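Local coordinates for protein ferritin (Pseudo-nitzschia multiseries, PDB 4IWK) that probably stores iron in a soluble, non-toxic form, oxidising ferrous iron with dioxygen at a ferroxidase centre and depositing it as ferric hydroxide, at residues A[9-23]-A[45-59]. Numbering follows the deposited sequence. Where two conformers were deposited one is given.
With FE (Fe (III) ion), chain G; FE (Fe (III) ion), chain I.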
# COMPACT_ATOMS: atom_id res chain seq x y z
N PHE A 9 -31.51 3.52 -47.50
CA PHE A 9 -30.62 2.97 -46.46
C PHE A 9 -29.32 2.52 -47.07
O PHE A 9 -28.23 2.89 -46.61
CB PHE A 9 -31.36 1.87 -45.68
CG PHE A 9 -30.84 1.70 -44.27
CD1 PHE A 9 -31.58 2.19 -43.17
CD2 PHE A 9 -29.61 1.08 -44.08
CE1 PHE A 9 -31.07 2.04 -41.87
CE2 PHE A 9 -29.11 0.91 -42.78
CZ PHE A 9 -29.86 1.42 -41.71
N ASN A 10 -29.38 1.75 -48.15
CA ASN A 10 -28.21 1.35 -48.92
C ASN A 10 -27.41 2.61 -49.36
O ASN A 10 -26.14 2.66 -49.21
CB ASN A 10 -28.70 0.48 -50.10
CG ASN A 10 -27.63 -0.45 -50.63
OD1 ASN A 10 -27.24 -0.39 -51.81
ND2 ASN A 10 -27.10 -1.29 -49.74
N ARG A 11 -28.08 3.62 -49.91
CA ARG A 11 -27.38 4.84 -50.33
C ARG A 11 -26.62 5.52 -49.13
O ARG A 11 -25.66 6.25 -49.31
CB ARG A 11 -28.30 5.86 -51.01
CG ARG A 11 -28.64 5.55 -52.46
CD ARG A 11 -30.06 6.04 -52.75
NE ARG A 11 -30.24 6.63 -54.07
CZ ARG A 11 -30.59 7.89 -54.28
NH1 ARG A 11 -30.83 8.72 -53.25
NH2 ARG A 11 -30.72 8.34 -55.52
N GLN A 12 -27.18 5.39 -47.92
CA GLN A 12 -26.59 6.10 -46.78
C GLN A 12 -25.20 5.47 -46.52
O GLN A 12 -24.22 6.21 -46.17
CB GLN A 12 -27.44 6.03 -45.47
CG GLN A 12 -26.88 6.93 -44.38
CD GLN A 12 -26.93 8.41 -44.79
OE1 GLN A 12 -27.84 8.80 -45.54
NE2 GLN A 12 -25.98 9.21 -44.36
N VAL A 13 -25.10 4.15 -46.62
CA VAL A 13 -23.80 3.50 -46.42
C VAL A 13 -22.84 4.04 -47.46
O VAL A 13 -21.70 4.40 -47.14
CB VAL A 13 -23.88 1.96 -46.59
CG1 VAL A 13 -22.49 1.34 -46.56
CG2 VAL A 13 -24.78 1.35 -45.49
N THR A 14 -23.30 4.08 -48.72
CA THR A 14 -22.43 4.66 -49.75
C THR A 14 -21.99 6.11 -49.45
O THR A 14 -20.81 6.45 -49.63
CB THR A 14 -23.14 4.67 -51.11
OG1 THR A 14 -23.55 3.34 -51.35
CG2 THR A 14 -22.13 5.11 -52.26
N GLN A 15 -22.91 6.94 -48.91
CA GLN A 15 -22.58 8.33 -48.68
C GLN A 15 -21.52 8.42 -47.53
O GLN A 15 -20.60 9.28 -47.60
CB GLN A 15 -23.88 9.05 -48.30
CG GLN A 15 -23.64 10.55 -47.91
CD GLN A 15 -23.02 11.36 -49.06
OE1 GLN A 15 -23.25 11.05 -50.25
NE2 GLN A 15 -22.17 12.34 -48.74
N GLU A 16 -21.66 7.54 -46.50
CA GLU A 16 -20.69 7.64 -45.36
C GLU A 16 -19.33 7.20 -45.89
O GLU A 16 -18.31 7.87 -45.56
CB GLU A 16 -21.07 6.69 -44.21
CG GLU A 16 -22.43 7.11 -43.55
CD GLU A 16 -22.53 8.47 -42.94
OE1 GLU A 16 -21.47 9.02 -42.63
OE2 GLU A 16 -23.67 8.94 -42.71
N PHE A 17 -19.29 6.17 -46.73
CA PHE A 17 -17.98 5.74 -47.24
C PHE A 17 -17.40 6.71 -48.28
O PHE A 17 -16.15 6.88 -48.31
CB PHE A 17 -18.05 4.32 -47.85
CG PHE A 17 -18.34 3.24 -46.85
CD1 PHE A 17 -18.09 3.39 -45.47
CD2 PHE A 17 -18.83 2.02 -47.33
CE1 PHE A 17 -18.33 2.34 -44.58
CE2 PHE A 17 -19.06 0.97 -46.43
CZ PHE A 17 -18.76 1.12 -45.05
N THR A 18 -18.27 7.41 -49.02
CA THR A 18 -17.84 8.47 -49.95
C THR A 18 -17.20 9.58 -49.13
O THR A 18 -16.09 10.06 -49.46
CB THR A 18 -19.06 9.00 -50.73
OG1 THR A 18 -19.56 7.92 -51.53
CG2 THR A 18 -18.71 10.17 -51.62
N ALA A 19 -17.86 9.94 -48.04
CA ALA A 19 -17.30 10.98 -47.18
C ALA A 19 -16.00 10.55 -46.53
O ALA A 19 -15.10 11.33 -46.48
CB ALA A 19 -18.28 11.35 -46.09
N SER A 20 -15.88 9.30 -46.16
CA SER A 20 -14.59 8.82 -45.62
C SER A 20 -13.45 9.06 -46.62
O SER A 20 -12.35 9.48 -46.24
CB SER A 20 -14.74 7.34 -45.30
OG SER A 20 -13.51 6.89 -44.74
N GLN A 21 -13.75 8.76 -47.90
CA GLN A 21 -12.70 8.90 -48.95
C GLN A 21 -12.41 10.35 -49.23
O GLN A 21 -11.26 10.74 -49.53
CB GLN A 21 -13.16 8.18 -50.28
CG GLN A 21 -13.07 6.67 -50.16
CD GLN A 21 -11.56 6.26 -50.10
OE1 GLN A 21 -11.06 6.11 -48.98
NE2 GLN A 21 -10.88 6.14 -51.25
N VAL A 22 -13.46 11.21 -49.19
CA VAL A 22 -13.20 12.64 -49.37
C VAL A 22 -12.30 13.21 -48.22
O VAL A 22 -11.34 14.01 -48.47
CB VAL A 22 -14.54 13.39 -49.47
CG1 VAL A 22 -14.26 14.93 -49.49
CG2 VAL A 22 -15.29 12.98 -50.81
N TYR A 23 -12.61 12.82 -46.99
CA TYR A 23 -11.71 13.24 -45.88
C TYR A 23 -10.33 12.71 -46.07
O TYR A 23 -9.38 13.46 -45.79
CB TYR A 23 -12.34 12.68 -44.55
CG TYR A 23 -13.35 13.66 -43.98
CD1 TYR A 23 -14.67 13.29 -43.76
CD2 TYR A 23 -12.90 14.86 -43.42
CE1 TYR A 23 -15.62 14.19 -43.16
CE2 TYR A 23 -13.78 15.74 -42.78
CZ TYR A 23 -15.11 15.38 -42.64
OH TYR A 23 -16.03 16.20 -42.00
N GLU A 45 -11.39 12.20 -39.09
CA GLU A 45 -12.73 12.15 -39.65
C GLU A 45 -12.91 11.10 -40.72
O GLU A 45 -14.07 10.56 -40.81
CB GLU A 45 -13.05 13.46 -40.37
CG GLU A 45 -13.28 14.59 -39.40
CD GLU A 45 -14.58 14.33 -38.66
OE1 GLU A 45 -15.56 13.81 -39.27
OE2 GLU A 45 -14.52 14.62 -37.46
N SER A 46 -11.91 10.79 -41.54
CA SER A 46 -12.09 9.71 -42.52
C SER A 46 -12.43 8.39 -41.74
O SER A 46 -13.28 7.63 -42.20
CB SER A 46 -10.76 9.50 -43.25
OG SER A 46 -10.87 8.45 -44.15
N ALA A 47 -11.77 8.16 -40.61
CA ALA A 47 -12.05 6.91 -39.88
C ALA A 47 -13.46 7.01 -39.26
O ALA A 47 -14.16 5.97 -39.24
CB ALA A 47 -11.01 6.75 -38.74
N GLU A 48 -13.86 8.18 -38.77
CA GLU A 48 -15.18 8.33 -38.09
C GLU A 48 -16.27 8.09 -39.13
O GLU A 48 -17.25 7.42 -38.85
CB GLU A 48 -15.24 9.70 -37.46
CG GLU A 48 -16.50 9.85 -36.65
CD GLU A 48 -16.66 11.30 -36.31
OE1 GLU A 48 -15.95 11.76 -35.36
OE2 GLU A 48 -17.41 11.96 -37.09
N GLU A 49 -16.13 8.64 -40.35
CA GLU A 49 -17.23 8.41 -41.33
C GLU A 49 -17.26 6.94 -41.73
O GLU A 49 -18.38 6.41 -41.96
CB GLU A 49 -16.91 9.20 -42.62
CG GLU A 49 -16.90 10.70 -42.43
CD GLU A 49 -18.28 11.25 -42.24
OE1 GLU A 49 -19.20 10.45 -42.23
OE2 GLU A 49 -18.44 12.46 -42.35
N ARG A 50 -16.13 6.26 -41.83
CA ARG A 50 -16.25 4.81 -42.06
C ARG A 50 -16.97 4.13 -40.88
O ARG A 50 -17.84 3.28 -41.15
CB ARG A 50 -14.80 4.26 -42.19
CG ARG A 50 -14.86 2.76 -42.52
CD ARG A 50 -13.46 2.29 -42.95
NE ARG A 50 -13.52 0.80 -43.23
CZ ARG A 50 -13.36 -0.02 -42.18
NH1 ARG A 50 -13.23 0.50 -40.98
NH2 ARG A 50 -13.45 -1.33 -42.27
N GLU A 51 -16.67 4.52 -39.62
CA GLU A 51 -17.51 3.97 -38.50
C GLU A 51 -19.00 4.24 -38.64
O GLU A 51 -19.79 3.29 -38.36
CB GLU A 51 -17.01 4.46 -37.13
CG GLU A 51 -15.59 4.02 -36.81
CD GLU A 51 -15.48 2.48 -36.75
OE1 GLU A 51 -16.46 1.77 -36.36
OE2 GLU A 51 -14.46 1.94 -37.19
N HIS A 52 -19.40 5.45 -39.12
CA HIS A 52 -20.82 5.66 -39.37
C HIS A 52 -21.37 4.65 -40.37
O HIS A 52 -22.46 4.02 -40.16
CB HIS A 52 -21.10 7.03 -39.93
CG HIS A 52 -20.75 8.11 -38.99
ND1 HIS A 52 -20.64 9.43 -39.37
CD2 HIS A 52 -20.43 8.04 -37.66
CE1 HIS A 52 -20.26 10.14 -38.31
NE2 HIS A 52 -20.12 9.33 -37.27
N GLY A 53 -20.65 4.47 -41.49
CA GLY A 53 -21.17 3.54 -42.52
C GLY A 53 -21.27 2.12 -41.88
O GLY A 53 -22.22 1.41 -42.19
N LEU A 54 -20.25 1.72 -41.13
CA LEU A 54 -20.30 0.39 -40.49
C LEU A 54 -21.49 0.24 -39.55
O LEU A 54 -22.08 -0.86 -39.48
CB LEU A 54 -19.05 0.08 -39.70
CG LEU A 54 -17.80 -0.09 -40.65
CD1 LEU A 54 -16.52 -0.22 -39.78
CD2 LEU A 54 -17.88 -1.29 -41.63
N GLY A 55 -21.83 1.34 -38.85
CA GLY A 55 -22.98 1.36 -37.93
C GLY A 55 -24.24 1.10 -38.73
O GLY A 55 -25.15 0.33 -38.31
N PHE A 56 -24.36 1.75 -39.89
CA PHE A 56 -25.56 1.54 -40.78
C PHE A 56 -25.58 0.08 -41.30
O PHE A 56 -26.63 -0.56 -41.32
CB PHE A 56 -25.59 2.52 -41.97
CG PHE A 56 -26.20 3.85 -41.60
CD1 PHE A 56 -25.52 4.77 -40.84
CD2 PHE A 56 -27.55 4.06 -41.89
CE1 PHE A 56 -26.16 5.98 -40.41
CE2 PHE A 56 -28.17 5.21 -41.47
CZ PHE A 56 -27.50 6.18 -40.74
N VAL A 57 -24.43 -0.51 -41.68
CA VAL A 57 -24.43 -1.90 -42.21
C VAL A 57 -24.86 -2.84 -41.08
O VAL A 57 -25.71 -3.74 -41.35
CB VAL A 57 -22.99 -2.30 -42.62
CG1 VAL A 57 -22.95 -3.83 -42.86
CG2 VAL A 57 -22.63 -1.53 -43.89
N ASP A 58 -24.36 -2.62 -39.85
CA ASP A 58 -24.69 -3.54 -38.70
C ASP A 58 -26.21 -3.46 -38.45
O ASP A 58 -26.85 -4.49 -38.35
CB ASP A 58 -23.92 -3.07 -37.46
CG ASP A 58 -24.14 -4.00 -36.29
OD1 ASP A 58 -24.23 -5.22 -36.47
OD2 ASP A 58 -24.32 -3.48 -35.21
N PHE A 59 -26.77 -2.22 -38.42
CA PHE A 59 -28.24 -2.16 -38.14
C PHE A 59 -29.01 -2.77 -39.30
O PHE A 59 -29.98 -3.54 -39.08
CB PHE A 59 -28.68 -0.68 -37.98
CG PHE A 59 -30.12 -0.54 -37.72
CD1 PHE A 59 -30.59 -0.65 -36.41
CD2 PHE A 59 -30.98 -0.32 -38.77
CE1 PHE A 59 -31.96 -0.52 -36.16
CE2 PHE A 59 -32.38 -0.17 -38.54
CZ PHE A 59 -32.84 -0.28 -37.20
FE FE G . -21.12 10.61 -41.45
FE FE I . -19.17 13.57 -40.71
O HOH W 1 -23.15 10.95 -41.27
O HOH W 2 -20.81 12.57 -40.72
O HOH W 3 -17.93 12.95 -39.52
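Glu16 and Glu49 bring their carboxylates together from facing helices, nearly coplanar (planes 27° apart), with Glu16 OE1 and Glu49 OE1 2.7 Å apart because both bind one iron. His52 completes the protein ligands of this ion through ND1, its ring plane 80° from the carboxylate of Glu16, whose OE1 lies at the ring edge. Glu49 bridges: its OE2 binds the second iron at 2.1 Å, where Glu95 and Glu131 join it. Glu49 sits as a knob among Glu16, Ala19, Ser20 and Tyr23, its chain bent at chi2 (-72°) to turn the carboxylate toward both irons. In the second shell, Gln12 NE2 donates to Glu16 OE2 (2.9 Å) while its OE1 is hydrogen-bonded to Ser101, and Gln12 CG lies over the Phe56 face, offset toward the rim. Tyr23 lays its ring over Glu45, whose CB stands 3.3 Å from the ring centroid, and meets Glu49 OE2 with its CE1 edge; its hydroxyl hydrogen-bonds Glu95. A leucine in place of Tyr23 would probably leave Glu45 CB without its aromatic face and the Glu95 carboxylate freer to turn. On the helix-helix seam, Ser20 OG donates to Ser46 O (2.7 Å) and Ser46 OG to Ser20 O (2.8 Å), a reciprocal pair joining antiparallel helices of the ferritin four-helix bundle. Gly53 makes room for Phe17 CE1, 3.7 Å from its CA. Two irons sharing one carboxylate and one water are consistent with a ferroxidase centre.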